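Local coordinates for actin-related protein 8 (Homo sapiens, PDB 4FO0), which is a proposed core component of the INO80 chromatin-remodelling complex, binds ATP with only low basal ATPase activity, does not polymerise, and is required to recruit INO80 to DNA damage, at residues 219-222 and 223-227; 190-193 and 194-197. All coordinates share one frame; numbering follows the deposited sequence.

Interaction 1: residues 219-222 and 223-227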
loop_
_atom_site.group_PDB
_atom_site.type_symbol
_atom_site.label_atom_id
_atom_site.label_comp_id
_atom_site.label_asym_id
_atom_site.label_seq_id
_atom_site.Cartn_x
_atom_site.Cartn_y
_atom_site.Cartn_z
ATOM N N ASN A 219 7.195 -17.373 -14.283
ATOM C CA ASN A 219 8.343 -18.189 -14.631
ATOM C C ASN A 219 9.209 -18.416 -13.403
ATOM O O ASN A 219 9.711 -19.511 -13.164
ATOM C CB ASN A 219 9.145 -17.578 -15.778
ATOM C CG ASN A 219 10.320 -18.444 -16.171
ATOM O OD1 ASN A 219 10.163 -19.478 -16.826
ATOM N ND2 ASN A 219 11.508 -18.038 -15.755
ATOM N N MET A 220 9.352 -17.371 -12.605
ATOM C CA MET A 220 10.158 -17.458 -11.412
ATOM C C MET A 220 9.545 -18.466 -10.437
ATOM O O MET A 220 10.236 -19.355 -9.944
ATOM C CB MET A 220 10.319 -16.079 -10.763
ATOM C CG MET A 220 11.169 -16.130 -9.523
ATOM S SD MET A 220 10.893 -14.792 -8.365
ATOM C CE MET A 220 9.107 -14.788 -8.197
ATOM N N ILE A 221 8.252 -18.325 -10.159
ATOM C CA ILE A 221 7.564 -19.242 -9.248
ATOM C C ILE A 221 7.726 -20.714 -9.637
ATOM O O ILE A 221 8.104 -21.556 -8.821
ATOM C CB ILE A 221 6.054 -18.972 -9.206
ATOM C CG1 ILE A 221 5.771 -17.563 -8.700
ATOM C CG2 ILE A 221 5.392 -19.983 -8.311
ATOM C CD1 ILE A 221 6.388 -17.313 -7.369
ATOM N N LEU A 222 7.419 -21.016 -10.893
ATOM C CA LEU A 222 7.415 -22.388 -11.374
ATOM C C LEU A 222 8.818 -22.942 -11.629
ATOM O O LEU A 222 9.179 -24.005 -11.113
ATOM C CB LEU A 222 6.552 -22.493 -12.639
ATOM C CG LEU A 222 5.066 -22.239 -12.391
ATOM C CD1 LEU A 222 4.291 -22.375 -13.671
ATOM C CD2 LEU A 222 4.529 -23.195 -11.338
ATOM N N MET A 223 9.608 -22.211 -12.410
ATOM C CA MET A 223 10.911 -22.694 -12.853
ATOM C C MET A 223 12.056 -22.470 -11.858
ATOM O O MET A 223 12.878 -23.351 -11.647
ATOM C CB MET A 223 11.279 -22.093 -14.221
ATOM C CG MET A 223 10.339 -22.452 -15.371
ATOM S SD MET A 223 9.958 -24.224 -15.540
ATOM C CE MET A 223 8.801 -24.429 -14.194
ATOM N N LYS A 224 12.124 -21.292 -11.258
ATOM C CA LYS A 224 13.256 -20.962 -10.396
ATOM C C LYS A 224 13.040 -21.406 -8.947
ATOM O O LYS A 224 13.963 -21.855 -8.286
ATOM C CB LYS A 224 13.532 -19.455 -10.435
ATOM C CG LYS A 224 13.952 -18.925 -11.784
ATOM C CD LYS A 224 15.464 -18.944 -11.918
ATOM C CE LYS A 224 15.907 -18.311 -13.227
ATOM N NZ LYS A 224 15.364 -16.928 -13.388
ATOM N N MET A 225 11.822 -21.263 -8.443
ATOM C CA MET A 225 11.577 -21.550 -7.039
ATOM C C MET A 225 11.097 -22.989 -6.819
ATOM O O MET A 225 11.354 -23.577 -5.765
ATOM C CB MET A 225 10.579 -20.560 -6.454
ATOM C CG MET A 225 11.173 -19.221 -6.082
ATOM S SD MET A 225 9.872 -18.111 -5.523
ATOM C CE MET A 225 9.970 -18.286 -3.750
ATOM N N GLY A 226 10.392 -23.547 -7.800
ATOM C CA GLY A 226 10.071 -24.959 -7.772
ATOM C C GLY A 226 8.679 -25.374 -7.344
ATOM O O GLY A 226 8.455 -26.544 -7.028
ATOM N N PHE A 227 7.748 -24.427 -7.321
ATOM C CA PHE A 227 6.348 -24.759 -7.129
ATOM C C PHE A 227 5.902 -25.621 -8.288
ATOM O O PHE A 227 6.425 -25.489 -9.387
ATOM C CB PHE A 227 5.512 -23.500 -7.125
ATOM C CG PHE A 227 5.595 -22.730 -5.860
ATOM C CD1 PHE A 227 4.659 -22.931 -4.854
ATOM C CD2 PHE A 227 6.598 -21.797 -5.671
ATOM C CE1 PHE A 227 4.722 -22.217 -3.675
ATOM C CE2 PHE A 227 6.674 -21.080 -4.496
ATOM C CZ PHE A 227 5.727 -21.293 -3.491
#

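Interaction 2: residues 190-193 and 194-197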
loop_
_atom_site.group_PDB
_atom_site.type_symbol
_atom_site.label_atom_id
_atom_site.label_comp_id
_atom_site.label_asym_id
_atom_site.label_seq_id
_atom_site.Cartn_x
_atom_site.Cartn_y
_atom_site.Cartn_z
ATOM N N GLU A 190 8.415 -21.553 7.612
ATOM C CA GLU A 190 9.248 -22.689 7.961
ATOM C C GLU A 190 9.065 -23.843 6.984
ATOM O O GLU A 190 8.824 -24.979 7.375
ATOM C CB GLU A 190 8.953 -23.129 9.388
ATOM C CG GLU A 190 9.275 -22.047 10.406
ATOM C CD GLU A 190 9.049 -22.498 11.835
ATOM O OE1 GLU A 190 8.564 -23.631 12.027
ATOM O OE2 GLU A 190 9.353 -21.720 12.766
ATOM N N ILE A 191 9.192 -23.533 5.705
ATOM C CA ILE A 191 9.106 -24.533 4.662
ATOM C C ILE A 191 10.416 -24.559 3.907
ATOM O O ILE A 191 10.779 -23.576 3.273
ATOM C CB ILE A 191 7.986 -24.195 3.685
ATOM C CG1 ILE A 191 6.646 -24.191 4.419
ATOM C CG2 ILE A 191 7.967 -25.169 2.512
ATOM C CD1 ILE A 191 5.490 -23.856 3.535
ATOM N N PRO A 192 11.144 -25.680 3.989
ATOM C CA PRO A 192 12.409 -25.828 3.267
ATOM C C PRO A 192 12.175 -25.704 1.774
ATOM O O PRO A 192 11.186 -26.224 1.250
ATOM C CB PRO A 192 12.855 -27.255 3.610
ATOM C CG PRO A 192 12.135 -27.586 4.875
ATOM C CD PRO A 192 10.821 -26.866 4.798
ATOM N N LEU A 193 13.092 -25.025 1.100
ATOM C CA LEU A 193 12.928 -24.696 -0.307
ATOM C C LEU A 193 12.858 -25.929 -1.189
ATOM O O LEU A 193 12.114 -25.963 -2.173
ATOM C CB LEU A 193 14.053 -23.765 -0.759
ATOM C CG LEU A 193 13.940 -22.364 -0.149
ATOM C CD1 LEU A 193 14.920 -21.444 -0.815
ATOM C CD2 LEU A 193 12.517 -21.822 -0.281
ATOM N N LYS A 194 13.635 -26.945 -0.831
ATOM C CA LYS A 194 13.636 -28.197 -1.578
ATOM C C LYS A 194 12.257 -28.850 -1.598
ATOM O O LYS A 194 12.014 -29.741 -2.411
ATOM C CB LYS A 194 14.657 -29.166 -0.986
ATOM C CG LYS A 194 14.356 -29.568 0.449
ATOM C CD LYS A 194 15.418 -30.515 0.969
ATOM C CE LYS A 194 15.014 -31.136 2.298
ATOM N NZ LYS A 194 15.806 -32.374 2.561
ATOM N N ASP A 195 11.358 -28.408 -0.712
ATOM C CA ASP A 195 10.018 -28.996 -0.611
ATOM C C ASP A 195 8.953 -28.336 -1.461
ATOM O O ASP A 195 7.820 -28.812 -1.498
ATOM C CB ASP A 195 9.520 -29.005 0.831
ATOM C CG ASP A 195 10.298 -29.957 1.705
ATOM O OD1 ASP A 195 11.130 -30.715 1.154
ATOM O OD2 ASP A 195 10.075 -29.949 2.938
ATOM N N LEU A 196 9.291 -27.240 -2.129
ATOM C CA LEU A 196 8.260 -26.488 -2.832
ATOM C C LEU A 196 7.572 -27.315 -3.919
ATOM O O LEU A 196 6.461 -26.991 -4.342
ATOM C CB LEU A 196 8.803 -25.158 -3.365
ATOM C CG LEU A 196 9.063 -24.141 -2.243
ATOM C CD1 LEU A 196 9.641 -22.844 -2.764
ATOM C CD2 LEU A 196 7.794 -23.855 -1.459
ATOM N N LYS A 197 8.224 -28.389 -4.349
ATOM C CA LYS A 197 7.639 -29.297 -5.336
ATOM C C LYS A 197 6.299 -29.890 -4.889
ATOM O O LYS A 197 5.492 -30.300 -5.727
ATOM C CB LYS A 197 8.615 -30.423 -5.676
ATOM C CG LYS A 197 9.042 -31.264 -4.493
ATOM C CD LYS A 197 10.185 -32.187 -4.903
ATOM C CE LYS A 197 10.758 -32.962 -3.726
ATOM N NZ LYS A 197 12.132 -33.470 -4.022
#

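Interaction 1: residues 219-222 and 223-227
From Asn219 to Phe227 the last turns of a helix widen from alpha to pi-type spacing: Met223 N still bonds to Asn219 O at 2.8 Å, but Met225 N reaches back five residues to Met220 O at 2.9 Å, meeting it nearly head-on with a C=O...N angle of 172°. Met220 O also takes a weak bond from Lys224 N. One residue on, Ile221 O receives Phe227 N at 3.3 Å and, weakly, Gly226 N, while the phenyl ring of Phe227 brings its edge up in plane to the same oxygen. Gly226, at positive phi, is where the chain leaves the helix, at backbone angles that would push a beta-carbon into the carbonyl oxygen of Met225.

Ile221 makes two of the apolar contacts. With CG1 beside the backbone N (chi1 -61°), its two branches part: CG2 meets the Phe227 ring obliquely, 3.4 Å from CD2, and CD1 lies 4.0 Å from Met225 SD. Met220 CE reaches that sulfur too, more loosely. Two residues before Ile221, the Asn219 and Met223 side chains cross at about a right angle, with Asn219 OD1 beside Met223 CG; that oxygen has its hydrogen bond from Trp577 NE1.

Met220 and Met225 face helix 170-187, at Trp181 and Ser182 among others, whereas Leu222 and Met223 pack on Trp577 of helix 574-580. Ile221 packs against the sheet, touching Cys201 of strand 200-205 and Ile230 of strand 229-234.

Interaction 2: residues 190-193 and 194-197
A short run of 3-10 helix, in the connection between helix 170-187 and strand 200-205, holds this contact, with Pro192 and Leu193 at its start and Asp195 and Leu196 a turn further on. Two i to i+3 bonds make the turn: Asp195 N donates to Pro192 O at 2.9 Å, and Leu196 N to Leu193 O at 3.1 Å. The second is nearly straight at its hydrogen (170°), yet both donors stand above the plane of the carbonyl they use, as the tight winding brings them.

Asp195 has its carboxylate turned back toward the proline, CG lying beside the backbone N (chi1 -68°). OD2 rests alongside the Pro192 ring, 3.7 Å from CG and equally far from CD, in a van der Waals contact. Replacing Asp195 by alanine would probably leave this side of the proline ring without its neighbour and remove a negative charge near the start of the turn.

On the inner side, Leu193 and Leu196 lie side by side and point the same way, CD2 to CD1 at 3.9 Å. Ile191 CG2 approaches the other methyl of Leu196, CD2, the two side chains crossing at about a right angle. Ile191 and Leu193 also pack on helix 170-187, at Ile185 and Gln186 respectively. The whole is a 3-10 turn in a helix-to-strand connection of the actin fold, with Ile191 and Leu196 buried.

In the fold
Interaction 2 comes first along the chain, between helix 170-187 and strand 200-205; interaction 1 follows at the end of helix 211-225, the crossover helix of the beta-alpha-beta unit completed by strand 229-234. Their centres are 12 Å apart, and they touch: Leu196 CD1 packs 3.5 Å from Met225 O and 3.9 Å from Phe227 CE2. The 3-10 turn before one parallel strand thus lies against the helix end before the next, with helix 170-187 contacting both. Both belong to the part of the actin fold that matches actin's subdomain 1, on the periphery of the chain and away from the ATP site.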